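Long-range contacts in protein (alpha-2u-globulin) (Rattus norvegicus, PDB 2A2U), which binds a hyaline droplet inducer and, as a lipocalin, probably carries small hydrophobic ligands in the cavity of its beta-barrel: residues Leu34-Ser40 with Phe60-Val66; Asp117-Met121 with Ile149-Phe153. The contacts are given in a common frame with arbitrary orientation. Residue numbers count along the deposited sequence, not the author numbering.

Contact 1: Leu34-Ser40 with Phe60-Val66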
ATOM      1  N   LEU A  34      23.567   5.626  -0.820  1.00 19.17           N
ATOM      2  CA  LEU A  34      22.870   5.521  -2.098  1.00 19.17           C
ATOM      3  C   LEU A  34      21.820   6.617  -2.236  1.00 19.17           C
ATOM      4  O   LEU A  34      21.233   6.795  -3.297  1.00 19.17           O
ATOM      5  CB  LEU A  34      22.210   4.151  -2.222  1.00 25.46           C
ATOM      6  CG  LEU A  34      23.149   2.949  -2.269  1.00 25.46           C
ATOM      7  CD1 LEU A  34      22.339   1.680  -2.250  1.00 25.46           C
ATOM      8  CD2 LEU A  34      23.998   3.012  -3.530  1.00 25.46           C
ATOM      9  N   ASN A  35      21.597   7.356  -1.154  1.00 17.95           N
ATOM     10  CA  ASN A  35      20.628   8.441  -1.141  1.00 17.95           C
ATOM     11  C   ASN A  35      20.993   9.482  -2.185  1.00 17.95           C
ATOM     12  O   ASN A  35      22.166   9.783  -2.371  1.00 17.95           O
ATOM     13  CB  ASN A  35      20.601   9.108   0.236  1.00 60.27           C
ATOM     14  CG  ASN A  35      19.213   9.157   0.838  1.00 60.27           C
ATOM     15  OD1 ASN A  35      19.057   9.142   2.058  1.00 60.27           O
ATOM     16  ND2 ASN A  35      18.195   9.196  -0.011  1.00 60.27           N
ATOM     17  N   GLY A  36      20.000  10.003  -2.894  1.00 18.14           N
ATOM     18  CA  GLY A  36      20.292  11.028  -3.876  1.00 18.14           C
ATOM     19  C   GLY A  36      19.751  10.773  -5.259  1.00 18.14           C
ATOM     20  O   GLY A  36      18.990   9.844  -5.476  1.00 18.14           O
ATOM     21  N   ASP A  37      20.154  11.609  -6.199  1.00 19.36           N
ATOM     22  CA  ASP A  37      19.709  11.498  -7.570  1.00 19.36           C
ATOM     23  C   ASP A  37      20.488  10.488  -8.376  1.00 19.36           C
ATOM     24  O   ASP A  37      21.708  10.384  -8.241  1.00 19.36           O
ATOM     25  CB  ASP A  37      19.787  12.853  -8.247  1.00 39.16           C
ATOM     26  CG  ASP A  37      18.864  13.855  -7.617  1.00 39.16           C
ATOM     27  OD1 ASP A  37      17.639  13.651  -7.662  1.00 39.16           O
ATOM     28  OD2 ASP A  37      19.351  14.850  -7.060  1.00 39.16           O
ATOM     29  N   TRP A  38      19.767   9.736  -9.201  1.00 15.02           N
ATOM     30  CA  TRP A  38      20.370   8.725 -10.055  1.00 15.02           C
ATOM     31  C   TRP A  38      19.701   8.791 -11.400  1.00 15.02           C
ATOM     32  O   TRP A  38      18.579   9.258 -11.496  1.00 15.02           O
ATOM     33  CB  TRP A  38      20.175   7.335  -9.464  1.00  2.00           C
ATOM     34  CG  TRP A  38      20.919   7.121  -8.196  1.00  2.00           C
ATOM     35  CD1 TRP A  38      20.452   7.332  -6.925  1.00  2.00           C
ATOM     36  CD2 TRP A  38      22.258   6.649  -8.066  1.00  2.00           C
ATOM     37  NE1 TRP A  38      21.430   7.008  -6.017  1.00  2.00           N
ATOM     38  CE2 TRP A  38      22.549   6.586  -6.681  1.00  2.00           C
ATOM     39  CE3 TRP A  38      23.251   6.265  -8.981  1.00  2.00           C
ATOM     40  CZ2 TRP A  38      23.801   6.156  -6.193  1.00  2.00           C
ATOM     41  CZ3 TRP A  38      24.501   5.837  -8.493  1.00  2.00           C
ATOM     42  CH2 TRP A  38      24.759   5.785  -7.107  1.00  2.00           C
ATOM     43  N   PHE A  39      20.389   8.330 -12.438  1.00 18.72           N
ATOM     44  CA  PHE A  39      19.850   8.347 -13.794  1.00 18.72           C
ATOM     45  C   PHE A  39      19.975   6.961 -14.378  1.00 18.72           C
ATOM     46  O   PHE A  39      20.898   6.230 -14.029  1.00 18.72           O
ATOM     47  CB  PHE A  39      20.650   9.295 -14.679  1.00 43.21           C
ATOM     48  CG  PHE A  39      20.545  10.723 -14.282  1.00 43.21           C
ATOM     49  CD1 PHE A  39      21.391  11.256 -13.323  1.00 43.21           C
ATOM     50  CD2 PHE A  39      19.604  11.543 -14.876  1.00 43.21           C
ATOM     51  CE1 PHE A  39      21.299  12.584 -12.960  1.00 43.21           C
ATOM     52  CE2 PHE A  39      19.503  12.877 -14.521  1.00 43.21           C
ATOM     53  CZ  PHE A  39      20.353  13.397 -13.559  1.00 43.21           C
ATOM     54  N   SER A  40      19.055   6.604 -15.269  1.00 26.13           N
ATOM     55  CA  SER A  40      19.080   5.304 -15.924  1.00 26.13           C
ATOM     56  C   SER A  40      20.057   5.368 -17.082  1.00 26.13           C
ATOM     57  O   SER A  40      19.894   6.183 -17.985  1.00 26.13           O
ATOM     58  CB  SER A  40      17.687   4.930 -16.427  1.00 26.29           C
ATOM     59  OG  SER A  40      16.868   4.549 -15.341  1.00 26.29           O
ATOM     60  N   PHE A  60      12.972   5.129 -16.155  1.00 25.66           N
ATOM     61  CA  PHE A  60      13.955   6.191 -16.140  1.00 25.66           C
ATOM     62  C   PHE A  60      14.070   6.733 -14.722  1.00 25.66           C
ATOM     63  O   PHE A  60      13.313   7.602 -14.297  1.00 25.66           O
ATOM     64  CB  PHE A  60      13.524   7.277 -17.120  1.00 13.36           C
ATOM     65  CG  PHE A  60      13.205   6.756 -18.491  1.00 13.36           C
ATOM     66  CD1 PHE A  60      14.103   5.931 -19.159  1.00 13.36           C
ATOM     67  CD2 PHE A  60      12.007   7.081 -19.115  1.00 13.36           C
ATOM     68  CE1 PHE A  60      13.819   5.435 -20.429  1.00 13.36           C
ATOM     69  CE2 PHE A  60      11.715   6.587 -20.392  1.00 13.36           C
ATOM     70  CZ  PHE A  60      12.629   5.761 -21.043  1.00 13.36           C
ATOM     71  N   MET A  61      15.031   6.198 -13.987  1.00 20.54           N
ATOM     72  CA  MET A  61      15.264   6.576 -12.602  1.00 20.54           C
ATOM     73  C   MET A  61      15.521   8.064 -12.434  1.00 20.54           C
ATOM     74  O   MET A  61      15.977   8.733 -13.359  1.00 20.54           O
ATOM     75  CB  MET A  61      16.439   5.765 -12.057  1.00  2.00           C
ATOM     76  CG  MET A  61      16.615   5.793 -10.531  1.00  2.00           C
ATOM     77  SD  MET A  61      15.124   5.281  -9.584  1.00  2.00           S
ATOM     78  CE  MET A  61      14.561   3.831 -10.667  1.00  2.00           C
ATOM     79  N   GLN A  62      15.226   8.570 -11.240  1.00 27.22           N
ATOM     80  CA  GLN A  62      15.422   9.976 -10.919  1.00 27.22           C
ATOM     81  C   GLN A  62      16.067  10.202  -9.562  1.00 27.22           C
ATOM     82  O   GLN A  62      17.008  10.982  -9.442  1.00 27.22           O
ATOM     83  CB  GLN A  62      14.101  10.726 -10.927  1.00 51.99           C
ATOM     84  CG  GLN A  62      13.345  10.695 -12.217  1.00 51.99           C
ATOM     85  CD  GLN A  62      12.102  11.542 -12.142  1.00 51.99           C
ATOM     86  OE1 GLN A  62      11.701  12.158 -13.117  1.00 51.99           O
ATOM     87  NE2 GLN A  62      11.492  11.591 -10.971  1.00 51.99           N
ATOM     88  N   HIS A  63      15.562   9.522  -8.539  1.00 18.75           N
ATOM     89  CA  HIS A  63      16.073   9.700  -7.189  1.00 18.75           C
ATOM     90  C   HIS A  63      15.816   8.462  -6.348  1.00 18.75           C
ATOM     91  O   HIS A  63      14.840   7.758  -6.566  1.00 18.75           O
ATOM     92  CB  HIS A  63      15.368  10.908  -6.558  1.00 19.46           C
ATOM     93  CG  HIS A  63      15.885  11.290  -5.212  1.00 19.46           C
ATOM     94  ND1 HIS A  63      16.882  12.234  -5.044  1.00 19.46           N
ATOM     95  CD2 HIS A  63      15.544  10.881  -3.971  1.00 19.46           C
ATOM     96  CE1 HIS A  63      17.124  12.380  -3.749  1.00 19.46           C
ATOM     97  NE2 HIS A  63      16.327  11.574  -3.080  1.00 19.46           N
ATOM     98  N   ILE A  64      16.716   8.188  -5.411  1.00 12.55           N
ATOM     99  CA  ILE A  64      16.583   7.065  -4.499  1.00 12.55           C
ATOM    100  C   ILE A  64      16.616   7.616  -3.075  1.00 12.55           C
ATOM    101  O   ILE A  64      17.522   8.370  -2.722  1.00 12.55           O
ATOM    102  CB  ILE A  64      17.742   6.051  -4.651  1.00 15.75           C
ATOM    103  CG1 ILE A  64      17.609   5.291  -5.967  1.00 15.75           C
ATOM    104  CG2 ILE A  64      17.755   5.072  -3.473  1.00 15.75           C
ATOM    105  CD1 ILE A  64      18.673   4.239  -6.177  1.00 15.75           C
ATOM    106  N   ASP A  65      15.597   7.282  -2.286  1.00 16.07           N
ATOM    107  CA  ASP A  65      15.503   7.720  -0.897  1.00 16.07           C
ATOM    108  C   ASP A  65      15.779   6.548   0.018  1.00 16.07           C
ATOM    109  O   ASP A  65      15.320   5.445  -0.223  1.00 16.07           O
ATOM    110  CB  ASP A  65      14.112   8.268  -0.588  1.00 24.92           C
ATOM    111  CG  ASP A  65      13.877   9.616  -1.191  1.00 24.92           C
ATOM    112  OD1 ASP A  65      14.639  10.542  -0.857  1.00 24.92           O
ATOM    113  OD2 ASP A  65      12.929   9.759  -1.982  1.00 24.92           O
ATOM    114  N   VAL A  66      16.557   6.771   1.057  1.00 20.47           N
ATOM    115  CA  VAL A  66      16.852   5.695   1.979  1.00 20.47           C
ATOM    116  C   VAL A  66      15.955   5.885   3.206  1.00 20.47           C
ATOM    117  O   VAL A  66      16.109   6.849   3.948  1.00 20.47           O
ATOM    118  CB  VAL A  66      18.357   5.675   2.310  1.00 18.18           C
ATOM    119  CG1 VAL A  66      18.663   4.615   3.326  1.00 18.18           C
ATOM    120  CG2 VAL A  66      19.154   5.395   1.039  1.00 18.18           C
TER
HETATM  121  O   HOH W   1      16.692   8.338 -16.214  1.00 36.43           O
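This is an antiparallel strand pairing in the wall of a lipocalin beta-barrel. Strand 36-44 runs beside strand 60-67, and a broad loop joins them. The segment 34-40 carries the G-x-W signature of lipocalins, here G36-D37-W38. G36 and I64 form a hydrogen-bonded pair: G36 N to I64 O is 3.0 Å and I64 N to G36 O is 2.8 Å. At phi 128° and psi -172° a CB on G36 would clash with the carbonyl before it, so this backbone calls for glycine. D37 and H63 form the next, non-hydrogen-bonded pair. Their side chains meet on one face of the sheet, where H63 ND1 donates to D37 OD1 at 3.1 Å. Q62 and H63 both face K74 on strand 70-78, a classic beta bulge. W38 N still bonds Q62 O at 3.0 Å. The W38 indole lies on the face shared with I64, and I64 CD1 makes a CH-pi contact 4.0 Å from the centroid of the five-membered ring. W38 NE1 donates to L34 O at 2.7 Å, tying the indole to the turn before the strand. N35 ND2 adds a bond to I64 O at 2.9 Å. Near S40 the direct backbone ladder gives way to side chain and water. M61 N donates to S40 OG at 2.8 Å, and one water links S40 N (3.1 Å) to M61 O (3.0 Å).

Contact 2: Asp117-Met121 with Ile149-Phe153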
ATOM      1  N   ASP A 117      29.411   7.168  -5.539  1.00 33.65           N
ATOM      2  CA  ASP A 117      29.237   8.464  -6.200  1.00 33.65           C
ATOM      3  C   ASP A 117      29.297   8.479  -7.712  1.00 33.65           C
ATOM      4  O   ASP A 117      29.385   9.541  -8.326  1.00 33.65           O
ATOM      5  CB  ASP A 117      30.160   9.533  -5.607  1.00 79.95           C
ATOM      6  CG  ASP A 117      31.551   9.025  -5.360  1.00 79.95           C
ATOM      7  OD1 ASP A 117      32.162   8.468  -6.297  1.00 79.95           O
ATOM      8  OD2 ASP A 117      32.039   9.181  -4.224  1.00 79.95           O
ATOM      9  N   ARG A 118      29.231   7.305  -8.316  1.00 26.74           N
ATOM     10  CA  ARG A 118      29.242   7.235  -9.762  1.00 26.74           C
ATOM     11  C   ARG A 118      28.183   6.293 -10.292  1.00 26.74           C
ATOM     12  O   ARG A 118      27.257   6.717 -10.982  1.00 26.74           O
ATOM     13  CB  ARG A 118      30.604   6.802 -10.286  1.00 48.96           C
ATOM     14  CG  ARG A 118      31.595   7.924 -10.425  1.00 48.96           C
ATOM     15  CD  ARG A 118      32.732   7.514 -11.333  1.00 48.96           C
ATOM     16  NE  ARG A 118      33.452   6.347 -10.824  1.00 48.96           N
ATOM     17  CZ  ARG A 118      34.080   5.464 -11.594  1.00 48.96           C
ATOM     18  NH1 ARG A 118      34.081   5.610 -12.915  1.00 48.96           N
ATOM     19  NH2 ARG A 118      34.701   4.429 -11.042  1.00 48.96           N
ATOM     20  N   TYR A 119      28.306   5.017  -9.934  1.00 19.50           N
ATOM     21  CA  TYR A 119      27.380   4.007 -10.414  1.00 19.50           C
ATOM     22  C   TYR A 119      26.810   3.069  -9.345  1.00 19.50           C
ATOM     23  O   TYR A 119      27.271   3.025  -8.201  1.00 19.50           O
ATOM     24  CB  TYR A 119      28.070   3.165 -11.496  1.00 35.43           C
ATOM     25  CG  TYR A 119      29.179   2.281 -10.957  1.00 35.43           C
ATOM     26  CD1 TYR A 119      30.448   2.793 -10.712  1.00 35.43           C
ATOM     27  CD2 TYR A 119      28.938   0.942 -10.646  1.00 35.43           C
ATOM     28  CE1 TYR A 119      31.452   1.990 -10.165  1.00 35.43           C
ATOM     29  CE2 TYR A 119      29.930   0.134 -10.100  1.00 35.43           C
ATOM     30  CZ  TYR A 119      31.182   0.660  -9.856  1.00 35.43           C
ATOM     31  OH  TYR A 119      32.158  -0.127  -9.283  1.00 35.43           O
ATOM     32  N   VAL A 120      25.773   2.344  -9.750  1.00 21.42           N
ATOM     33  CA  VAL A 120      25.125   1.336  -8.923  1.00 21.42           C
ATOM     34  C   VAL A 120      24.462   0.352  -9.870  1.00 21.42           C
ATOM     35  O   VAL A 120      23.744   0.739 -10.786  1.00 21.42           O
ATOM     36  CB  VAL A 120      24.102   1.909  -7.904  1.00 18.16           C
ATOM     37  CG1 VAL A 120      22.898   2.528  -8.596  1.00 18.16           C
ATOM     38  CG2 VAL A 120      23.665   0.809  -6.961  1.00 18.16           C
ATOM     39  N   MET A 121      24.817  -0.915  -9.716  1.00 22.45           N
ATOM     40  CA  MET A 121      24.277  -1.973 -10.551  1.00 22.45           C
ATOM     41  C   MET A 121      23.327  -2.816  -9.705  1.00 22.45           C
ATOM     42  O   MET A 121      23.691  -3.307  -8.631  1.00 22.45           O
ATOM     43  CB  MET A 121      25.415  -2.838 -11.109  1.00 31.24           C
ATOM     44  CG  MET A 121      26.552  -2.031 -11.718  1.00 31.24           C
ATOM     45  SD  MET A 121      27.865  -3.024 -12.412  1.00 31.24           S
ATOM     46  CE  MET A 121      28.711  -1.814 -13.392  1.00 31.24           C
ATOM     47  N   ILE A 149      32.734   1.875 -17.364  1.00 29.59           N
ATOM     48  CA  ILE A 149      31.695   1.420 -16.448  1.00 29.59           C
ATOM     49  C   ILE A 149      30.688   0.594 -17.228  1.00 29.59           C
ATOM     50  O   ILE A 149      30.246  -0.459 -16.771  1.00 29.59           O
ATOM     51  CB  ILE A 149      30.949   2.598 -15.780  1.00 33.07           C
ATOM     52  CG1 ILE A 149      31.935   3.583 -15.165  1.00 33.07           C
ATOM     53  CG2 ILE A 149      30.034   2.080 -14.693  1.00 33.07           C
ATOM     54  CD1 ILE A 149      32.884   2.952 -14.183  1.00 33.07           C
ATOM     55  N   LYS A 150      30.374   1.048 -18.433  1.00 26.88           N
ATOM     56  CA  LYS A 150      29.417   0.347 -19.263  1.00 26.88           C
ATOM     57  C   LYS A 150      29.910  -1.022 -19.723  1.00 26.88           C
ATOM     58  O   LYS A 150      29.100  -1.909 -19.988  1.00 26.88           O
ATOM     59  CB  LYS A 150      29.018   1.201 -20.460  1.00 22.87           C
ATOM     60  CG  LYS A 150      28.392   2.510 -20.077  1.00 22.87           C
ATOM     61  CD  LYS A 150      27.830   3.181 -21.301  1.00 22.87           C
ATOM     62  CE  LYS A 150      27.403   4.600 -21.011  1.00 22.87           C
ATOM     63  NZ  LYS A 150      26.831   5.240 -22.226  1.00 22.87           N
ATOM     64  N   GLU A 151      31.226  -1.202 -19.806  1.00 41.94           N
ATOM     65  CA  GLU A 151      31.796  -2.481 -20.226  1.00 41.94           C
ATOM     66  C   GLU A 151      31.702  -3.488 -19.096  1.00 41.94           C
ATOM     67  O   GLU A 151      31.290  -4.625 -19.309  1.00 41.94           O
ATOM     68  CB  GLU A 151      33.261  -2.326 -20.614  1.00134.93           C
ATOM     69  CG  GLU A 151      33.581  -2.710 -22.044  1.00134.93           C
ATOM     70  CD  GLU A 151      33.252  -4.150 -22.380  1.00134.93           C
ATOM     71  OE1 GLU A 151      33.412  -5.045 -21.522  1.00134.93           O
ATOM     72  OE2 GLU A 151      32.856  -4.389 -23.536  1.00134.93           O
ATOM     73  N   LYS A 152      32.137  -3.073 -17.908  1.00 37.22           N
ATOM     74  CA  LYS A 152      32.099  -3.908 -16.713  1.00 37.22           C
ATOM     75  C   LYS A 152      30.680  -4.430 -16.521  1.00 37.22           C
ATOM     76  O   LYS A 152      30.471  -5.587 -16.163  1.00 37.22           O
ATOM     77  CB  LYS A 152      32.528  -3.087 -15.491  1.00101.89           C
ATOM     78  CG  LYS A 152      32.090  -3.667 -14.147  1.00101.89           C
ATOM     79  CD  LYS A 152      32.515  -2.788 -12.975  1.00101.89           C
ATOM     80  CE  LYS A 152      34.020  -2.840 -12.769  1.00101.89           C
ATOM     81  NZ  LYS A 152      34.526  -2.006 -11.632  1.00101.89           N
ATOM     82  N   PHE A 153      29.708  -3.559 -16.771  1.00 33.63           N
ATOM     83  CA  PHE A 153      28.309  -3.909 -16.635  1.00 33.63           C
ATOM     84  C   PHE A 153      27.914  -4.896 -17.721  1.00 33.63           C
ATOM     85  O   PHE A 153      27.229  -5.874 -17.445  1.00 33.63           O
ATOM     86  CB  PHE A 153      27.438  -2.649 -16.700  1.00 25.91           C
ATOM     87  CG  PHE A 153      25.961  -2.927 -16.650  1.00 25.91           C
ATOM     88  CD1 PHE A 153      25.349  -3.332 -15.468  1.00 25.91           C
ATOM     89  CD2 PHE A 153      25.185  -2.808 -17.796  1.00 25.91           C
ATOM     90  CE1 PHE A 153      23.992  -3.616 -15.434  1.00 25.91           C
ATOM     91  CE2 PHE A 153      23.827  -3.092 -17.766  1.00 25.91           C
ATOM     92  CZ  PHE A 153      23.233  -3.499 -16.583  1.00 25.91           C
TER
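A helix packs on the outside of the beta-barrel here, as in other lipocalins. The start of strand 119-128 meets helix 147-158. The axes of 119-121 and 149-153 run nearly parallel, 10° apart, and approach to 10.6 Å. No hydrogen bond crosses between the segments, so side-chain packing makes the contact. It buries 322 Å² in all.

The apolar contacts centre on I149, Y119 and M121. Y119 and M121 both point toward the helix, while V120 between them points to the other side of the strand. I149 CG2 lies 3.8 Å from Y119 CG. The M121 side chain extends between I149, K152 and F153. Its CE is 3.6 Å from F153 CB, 3.9 Å from K152 CG and 4.3 Å from I149 CG2. The sulfur adds a Met-aromatic contact: M121 SD sits at the edge of the F153 ring, 5.3 Å from the centroid.

Charged side chains flank this apolar patch. R118 NH1 comes within 3.2 Å of I149 CD1, a close van der Waals contact. The guanidinium makes salt bridges to D115 and E20. The K152 chain passes near Y119, with NZ 3.8 Å from OH, but its ammonium pairs with E21.

Neighbouring strands complete the seat of the helix. L138 on strand 131-140 touches Y119, M121 and F153, and V42 on strand 36-44 also packs on F153. V120 instead contacts W38 of contact 1 and I111 on strand 106-114.

The two contacts follow one another along the chain and neither nest nor cross. From the N terminus, contact 1 closes first: 34-40 leads through a broad loop and returns as 60-66. The chain then passes through four more barrel strands before 117-121 opens contact 2. That contact closes after strands 119-128 and 131-140, when the helix comes back over the outer wall. Contact 1 thus joins barrel strands to each other, whereas contact 2 fixes the helix to the barrel. Their centres are 14 Å apart, yet they touch. W38 CZ3 is 3.7 Å from V120 CG1, and L34 CD2 is 4.1 Å from V120 CG2.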